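Local coordinates for acyl-homoserine-lactone synthase (Mesorhizobium sp. ORS 3359, PDB 6WNS), which catalyses the synthesis of acyl-homoserine lactone signals, the autoinducers of bacterial quorum sensing, drawing the acyl group from coenzyme A thioesters, at residues 146-149 with 150-154; 186-189 with 190-193; 125-128 with 129-133. One frame throughout, in Å; residues are numbered along the deposited sequence.

In the fold
Along the chain, contact 3 (125-133) comes first, contact 1 (146-154) next and contact 2 (186-193) last. Contact 3 is the buried middle of helix 121-135, the connection between the parallel neighbouring strands 100-108 and 140-146 of the mixed sheet. Contact 1 leaves the end of strand 140-146 and begins helix 149-155; contact 2 ends helix 183-192, which follows strand 174-180. Contacts 2 and 3 touch, their centres about 11 Å apart, joined by a salt bridge between R190 and E131. Contact 1 touches neither, though its nearest atoms come within about 5 Å of contact 2 and 4 Å of contact 3. Helices 121-135 and 183-192 thus pack together, the former seated on the sheet, consistent with the family's acetyltransferase-like fold.

Contact 1 (146-149 with 150-154); sequences ETFW and PKRLR
W149 meets L153 one helical turn on, through backbone and side chain together. The amide N of L153 donates to O of W149 at 2.8 Å, and this is the first full turn of helix 149-155. Beside this bond, CE3 on the six-membered ring of the W149 indole touches CG of L153 at 4.0 Å, an oblique approach rather than a stack. L153 has its CG beside its own backbone N (chi1 -72°), which keeps the branch close to the W149 carbonyl and the indole.

One face of the indole carries F148, whose CE1 rides 3.6 Å above the ring plane, offset toward the rim. F148 can do this because its CG sits between backbone N and carbonyl carbon (chi1 62°), which swings the phenyl over the indole of the next residue. That same phenyl receives R152 at its edge: CD of R152 lies 4.0 Å from CD1 of F148, near the ring plane, and the two side chains run alongside, their flat groups about 82° apart.

P150 fills the corner, its CD 3.4 Å from CB of W149 and also close to O of T147. Exchanging it for an alanine removes CG and CD, which would probably open a gap beside T147 O and W149 CB and set the backbone free to turn about the N-CA bond. Outward, P150 packs on L177 and E162, and R154 adds a salt bridge to E162. The residues E146 to W149 form a type I beta turn, closed by W149 N on E146 O at 3.1 Å; it leads from strand 140-146 into helix 149-155, with proline in the first turn, where its lack of an N-H costs no helical bond.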
# COMPACT_ATOMS: atom_id res chain seq x y z
N GLU A 146 7.74 8.64 2.04
CA GLU A 146 8.40 9.95 1.90
C GLU A 146 7.83 10.89 2.97
O GLU A 146 6.64 10.79 3.27
CB GLU A 146 8.21 10.46 0.48
CG GLU A 146 9.17 9.72 -0.42
CD GLU A 146 9.55 10.38 -1.74
OE1 GLU A 146 10.45 11.26 -1.76
OE2 GLU A 146 9.02 9.90 -2.74
N THR A 147 8.66 11.80 3.45
CA THR A 147 8.32 12.71 4.56
C THR A 147 7.22 13.69 4.16
O THR A 147 6.72 14.30 5.07
CB THR A 147 9.54 13.45 5.11
OG1 THR A 147 10.17 14.01 3.95
CG2 THR A 147 10.52 12.57 5.83
N PHE A 148 6.77 13.79 2.90
CA PHE A 148 5.64 14.72 2.58
C PHE A 148 4.28 14.06 2.84
O PHE A 148 3.26 14.75 2.78
CB PHE A 148 5.71 15.26 1.14
CG PHE A 148 5.61 14.23 0.04
CD1 PHE A 148 4.38 13.72 -0.36
CD2 PHE A 148 6.74 13.77 -0.61
CE1 PHE A 148 4.29 12.77 -1.36
CE2 PHE A 148 6.64 12.84 -1.63
CZ PHE A 148 5.41 12.32 -1.98
N TRP A 149 4.22 12.75 3.07
CA TRP A 149 2.93 11.99 3.10
C TRP A 149 2.07 12.36 4.30
O TRP A 149 0.85 12.42 4.15
CB TRP A 149 3.13 10.47 3.06
CG TRP A 149 3.18 9.99 1.65
CD1 TRP A 149 4.29 9.64 0.94
CD2 TRP A 149 2.07 9.96 0.73
NE1 TRP A 149 3.95 9.39 -0.36
CE2 TRP A 149 2.59 9.53 -0.52
CE3 TRP A 149 0.70 10.27 0.83
CZ2 TRP A 149 1.79 9.40 -1.66
CZ3 TRP A 149 -0.09 10.12 -0.28
CH2 TRP A 149 0.45 9.69 -1.51
N PRO A 150 2.65 12.49 5.51
CA PRO A 150 1.86 12.71 6.72
C PRO A 150 0.97 13.96 6.59
O PRO A 150 -0.17 13.87 6.88
CB PRO A 150 2.90 12.84 7.84
CG PRO A 150 4.08 12.06 7.30
CD PRO A 150 4.08 12.31 5.81
N LYS A 151 1.48 15.05 6.03
CA LYS A 151 0.64 16.26 5.82
C LYS A 151 -0.55 15.90 4.92
O LYS A 151 -1.69 16.21 5.30
CB LYS A 151 1.46 17.44 5.28
CG LYS A 151 2.19 18.20 6.38
CD LYS A 151 2.49 17.33 7.61
CE LYS A 151 3.94 17.34 8.06
NZ LYS A 151 4.30 16.07 8.74
N ARG A 152 -0.29 15.29 3.77
CA ARG A 152 -1.35 14.98 2.80
C ARG A 152 -2.39 14.07 3.46
O ARG A 152 -3.64 14.26 3.17
CB ARG A 152 -0.74 14.29 1.58
CG ARG A 152 -0.03 15.28 0.68
CD ARG A 152 0.55 14.67 -0.59
NE ARG A 152 0.11 15.56 -1.66
CZ ARG A 152 -0.75 15.22 -2.61
NH1 ARG A 152 -1.19 13.97 -2.69
NH2 ARG A 152 -1.12 16.12 -3.50
N LEU A 153 -1.91 13.08 4.25
CA LEU A 153 -2.84 12.05 4.78
C LEU A 153 -3.63 12.66 5.94
O LEU A 153 -4.86 12.36 6.04
CB LEU A 153 -2.10 10.79 5.23
CG LEU A 153 -1.52 9.88 4.13
CD1 LEU A 153 -0.80 8.72 4.76
CD2 LEU A 153 -2.57 9.36 3.16
N ARG A 154 -2.99 13.50 6.76
CA ARG A 154 -3.67 14.26 7.85
C ARG A 154 -4.59 15.33 7.26
O ARG A 154 -5.34 15.84 8.04
CB ARG A 154 -2.69 14.82 8.90
CG ARG A 154 -2.28 13.76 9.92
CD ARG A 154 -1.74 14.24 11.25
NE ARG A 154 -0.31 14.44 11.18
CZ ARG A 154 0.63 13.79 11.85
NH1 ARG A 154 0.37 12.85 12.72
NH2 ARG A 154 1.90 14.08 11.58

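Contact 2 (186-189 with 190-193); sequences IEQT and RRAY
Y193 N closes on O of T189 at 2.9 Å, and the tyrosine ring stays with that carbonyl: CD2 of Y193 lies 3.3 Å from the same T189 oxygen, which sits at the ring edge, in plane. Three further amides find their acceptors four residues back. R190 N donates to I186 O at 3.2 Å, R191 N to E187 O at 3.0 Å with a bent angle of 136°, and A192 N to Q188 O at a short 2.6 Å.

T189 and R190 find their polar partners outside the segment. OG1 of T189 bonds to A185 O one turn earlier and to W158 NE1. R190, extended from CG to NE, reaches past its own helix: NH2 forms a salt bridge with E131 of helix 121-135, and NH1 bonds to G197 O. Q188 crosses R191 with OE1 of Q188 resting 3.7 Å from CB of R191, a contact with the aliphatic stem, and OE1 of E187 stays 4.9 Å from NE of R190, so any attraction there is at a distance. These are the last turns of helix 183-192, which Y193 leaves, packed through I186 and T189 against helix 121-135 in the acetyltransferase-like fold.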
# COMPACT_ATOMS: atom_id res chain seq x y z
N ILE A 186 -12.11 6.98 6.73
CA ILE A 186 -12.78 6.49 5.50
C ILE A 186 -13.70 7.58 4.93
O ILE A 186 -13.59 7.88 3.71
CB ILE A 186 -13.49 5.16 5.77
CG1 ILE A 186 -12.46 4.04 5.96
CG2 ILE A 186 -14.45 4.84 4.64
CD1 ILE A 186 -12.82 3.06 7.07
N GLU A 187 -14.56 8.15 5.77
CA GLU A 187 -15.61 9.09 5.31
C GLU A 187 -14.99 10.33 4.64
O GLU A 187 -15.42 10.69 3.45
CB GLU A 187 -16.49 9.51 6.49
CG GLU A 187 -17.83 8.83 6.45
CD GLU A 187 -18.38 8.85 5.04
OE1 GLU A 187 -18.44 7.64 4.44
OE2 GLU A 187 -18.67 10.07 4.53
N GLN A 188 -14.06 10.96 5.36
CA GLN A 188 -13.42 12.25 4.97
C GLN A 188 -12.69 12.01 3.62
O GLN A 188 -12.70 12.90 2.73
CB GLN A 188 -12.49 12.73 6.09
CG GLN A 188 -12.83 14.10 6.69
CD GLN A 188 -12.97 15.22 5.70
OE1 GLN A 188 -14.17 15.50 5.20
NE2 GLN A 188 -11.80 15.96 5.47
N THR A 189 -12.16 10.81 3.43
CA THR A 189 -11.34 10.46 2.23
C THR A 189 -12.26 10.52 0.99
O THR A 189 -11.97 11.34 -0.00
CB THR A 189 -10.64 9.10 2.37
OG1 THR A 189 -9.63 9.12 3.47
CG2 THR A 189 -9.95 8.69 1.08
N ARG A 190 -13.31 9.65 1.03
CA ARG A 190 -14.46 9.71 0.07
C ARG A 190 -14.89 11.17 -0.23
O ARG A 190 -15.28 11.42 -1.46
CB ARG A 190 -15.69 8.94 0.57
CG ARG A 190 -15.68 7.47 0.19
CD ARG A 190 -17.03 6.79 0.41
NE ARG A 190 -16.87 5.34 0.36
CZ ARG A 190 -17.56 4.50 -0.42
NH1 ARG A 190 -18.57 4.93 -1.22
NH2 ARG A 190 -17.25 3.22 -0.39
N ARG A 191 -14.91 12.04 0.85
CA ARG A 191 -15.43 13.43 0.73
C ARG A 191 -14.39 14.26 -0.01
O ARG A 191 -14.79 15.08 -0.95
CB ARG A 191 -15.66 14.15 2.06
CG ARG A 191 -16.06 15.60 1.87
CD ARG A 191 -17.27 15.98 2.69
NE ARG A 191 -18.36 15.01 2.56
CZ ARG A 191 -19.45 15.16 1.80
NH1 ARG A 191 -19.62 16.24 1.05
NH2 ARG A 191 -20.37 14.21 1.80
N ALA A 192 -13.09 14.00 0.36
CA ALA A 192 -11.98 14.75 -0.26
C ALA A 192 -12.01 14.48 -1.77
O ALA A 192 -11.82 15.50 -2.60
CB ALA A 192 -10.69 14.38 0.39
N TYR A 193 -12.31 13.20 -2.14
CA TYR A 193 -12.36 12.78 -3.57
C TYR A 193 -13.79 12.69 -4.10
O TYR A 193 -13.93 12.24 -5.27
CB TYR A 193 -11.71 11.41 -3.75
CG TYR A 193 -10.23 11.47 -3.59
CD1 TYR A 193 -9.41 11.63 -4.70
CD2 TYR A 193 -9.64 11.42 -2.34
CE1 TYR A 193 -8.03 11.68 -4.57
CE2 TYR A 193 -8.27 11.47 -2.19
CZ TYR A 193 -7.46 11.61 -3.31
OH TYR A 193 -6.12 11.63 -3.14

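Contact 3 (125-128 with 129-133); sequences VLCG and LLETA
O of G128 is gripped twice by T132. The threonine hydroxyl OG1 donates to it at 2.5 Å, and the amide N of the same residue at 2.8 Å, the two arriving from opposite faces of the carbonyl plane. The hydroxyl gets there because T132 holds OG1 beside its own backbone N (chi1 -52°), folding it back along the helix toward the preceding turn. A buried threonine thus satisfies its hydroxyl within its own helix.

Most surrounding amides donate four residues back. L129 N bonds to V125 O at 2.9 Å and also makes a weak bond to L126 O, three back; L130 N bonds to L126 O at 3.3 Å, and E131 N to C127 O at 3.0 Å. All of this lies in helix 121-135, which crosses over between strands 100-108 and 140-146 as a beta-alpha-beta unit, an arrangement in keeping with the acetyltransferase clan to which the family belongs.

Apolar side chains seat the helix on the sheet. The branch of L129 packs on S71, L73 and W103, while V125 and L126 rest on F106.

A different flank faces helix 183-192. There C127 turns its SG anti to the backbone N (chi1 -157°), and the sulfur lies 3.3 Å from OE1 of E131, a close polar approach. E131 runs its stem past the C127 carbonyl, with CG of E131 3.4 Å from O of C127, and its carboxylate is paired with R190 of helix 183-192, which probably steadies its negative charge. L130 packs on W158 and on I186.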
# COMPACT_ATOMS: atom_id res chain seq x y z
N VAL A 125 -7.96 4.05 -4.46
CA VAL A 125 -6.91 3.18 -3.84
C VAL A 125 -6.78 3.48 -2.34
O VAL A 125 -6.72 2.54 -1.56
CB VAL A 125 -5.54 3.38 -4.53
CG1 VAL A 125 -4.49 2.52 -3.85
CG2 VAL A 125 -5.60 3.12 -6.02
N LEU A 126 -6.64 4.75 -1.96
CA LEU A 126 -6.44 5.09 -0.53
C LEU A 126 -7.71 4.68 0.28
O LEU A 126 -7.63 3.89 1.21
CB LEU A 126 -6.14 6.58 -0.46
CG LEU A 126 -4.75 7.03 -0.93
CD1 LEU A 126 -4.68 8.54 -1.03
CD2 LEU A 126 -3.68 6.56 0.05
N CYS A 127 -8.87 5.14 -0.13
CA CYS A 127 -10.15 4.72 0.51
C CYS A 127 -10.27 3.18 0.54
O CYS A 127 -10.73 2.66 1.56
CB CYS A 127 -11.33 5.33 -0.21
SG CYS A 127 -12.73 5.40 0.91
N GLY A 128 -9.82 2.49 -0.51
CA GLY A 128 -10.04 1.04 -0.70
C GLY A 128 -9.15 0.27 0.25
O GLY A 128 -9.56 -0.82 0.74
N LEU A 129 -7.97 0.85 0.50
CA LEU A 129 -6.97 0.32 1.47
C LEU A 129 -7.63 0.32 2.85
O LEU A 129 -7.61 -0.74 3.47
CB LEU A 129 -5.70 1.17 1.47
CG LEU A 129 -4.58 0.62 2.36
CD1 LEU A 129 -3.96 -0.66 1.76
CD2 LEU A 129 -3.51 1.67 2.65
N LEU A 130 -8.20 1.44 3.29
CA LEU A 130 -8.80 1.56 4.65
C LEU A 130 -10.00 0.62 4.76
O LEU A 130 -10.15 -0.04 5.80
CB LEU A 130 -9.27 2.98 4.93
CG LEU A 130 -8.16 4.02 4.96
CD1 LEU A 130 -8.75 5.41 5.13
CD2 LEU A 130 -7.16 3.69 6.05
N GLU A 131 -10.80 0.56 3.70
CA GLU A 131 -12.02 -0.28 3.68
C GLU A 131 -11.63 -1.76 3.73
O GLU A 131 -12.29 -2.54 4.43
CB GLU A 131 -12.87 0.09 2.46
CG GLU A 131 -13.67 1.35 2.70
CD GLU A 131 -14.72 1.66 1.62
OE1 GLU A 131 -14.78 2.79 1.18
OE2 GLU A 131 -15.52 0.76 1.27
N THR A 132 -10.62 -2.16 3.00
CA THR A 132 -10.15 -3.57 3.01
C THR A 132 -9.61 -3.88 4.40
O THR A 132 -10.00 -4.98 4.96
CB THR A 132 -9.15 -3.80 1.89
OG1 THR A 132 -9.80 -3.33 0.71
CG2 THR A 132 -8.73 -5.25 1.78
N ALA A 133 -8.84 -2.92 5.00
CA ALA A 133 -8.22 -3.20 6.31
C ALA A 133 -9.35 -3.34 7.36
O ALA A 133 -9.28 -4.26 8.21
CB ALA A 133 -7.23 -2.13 6.67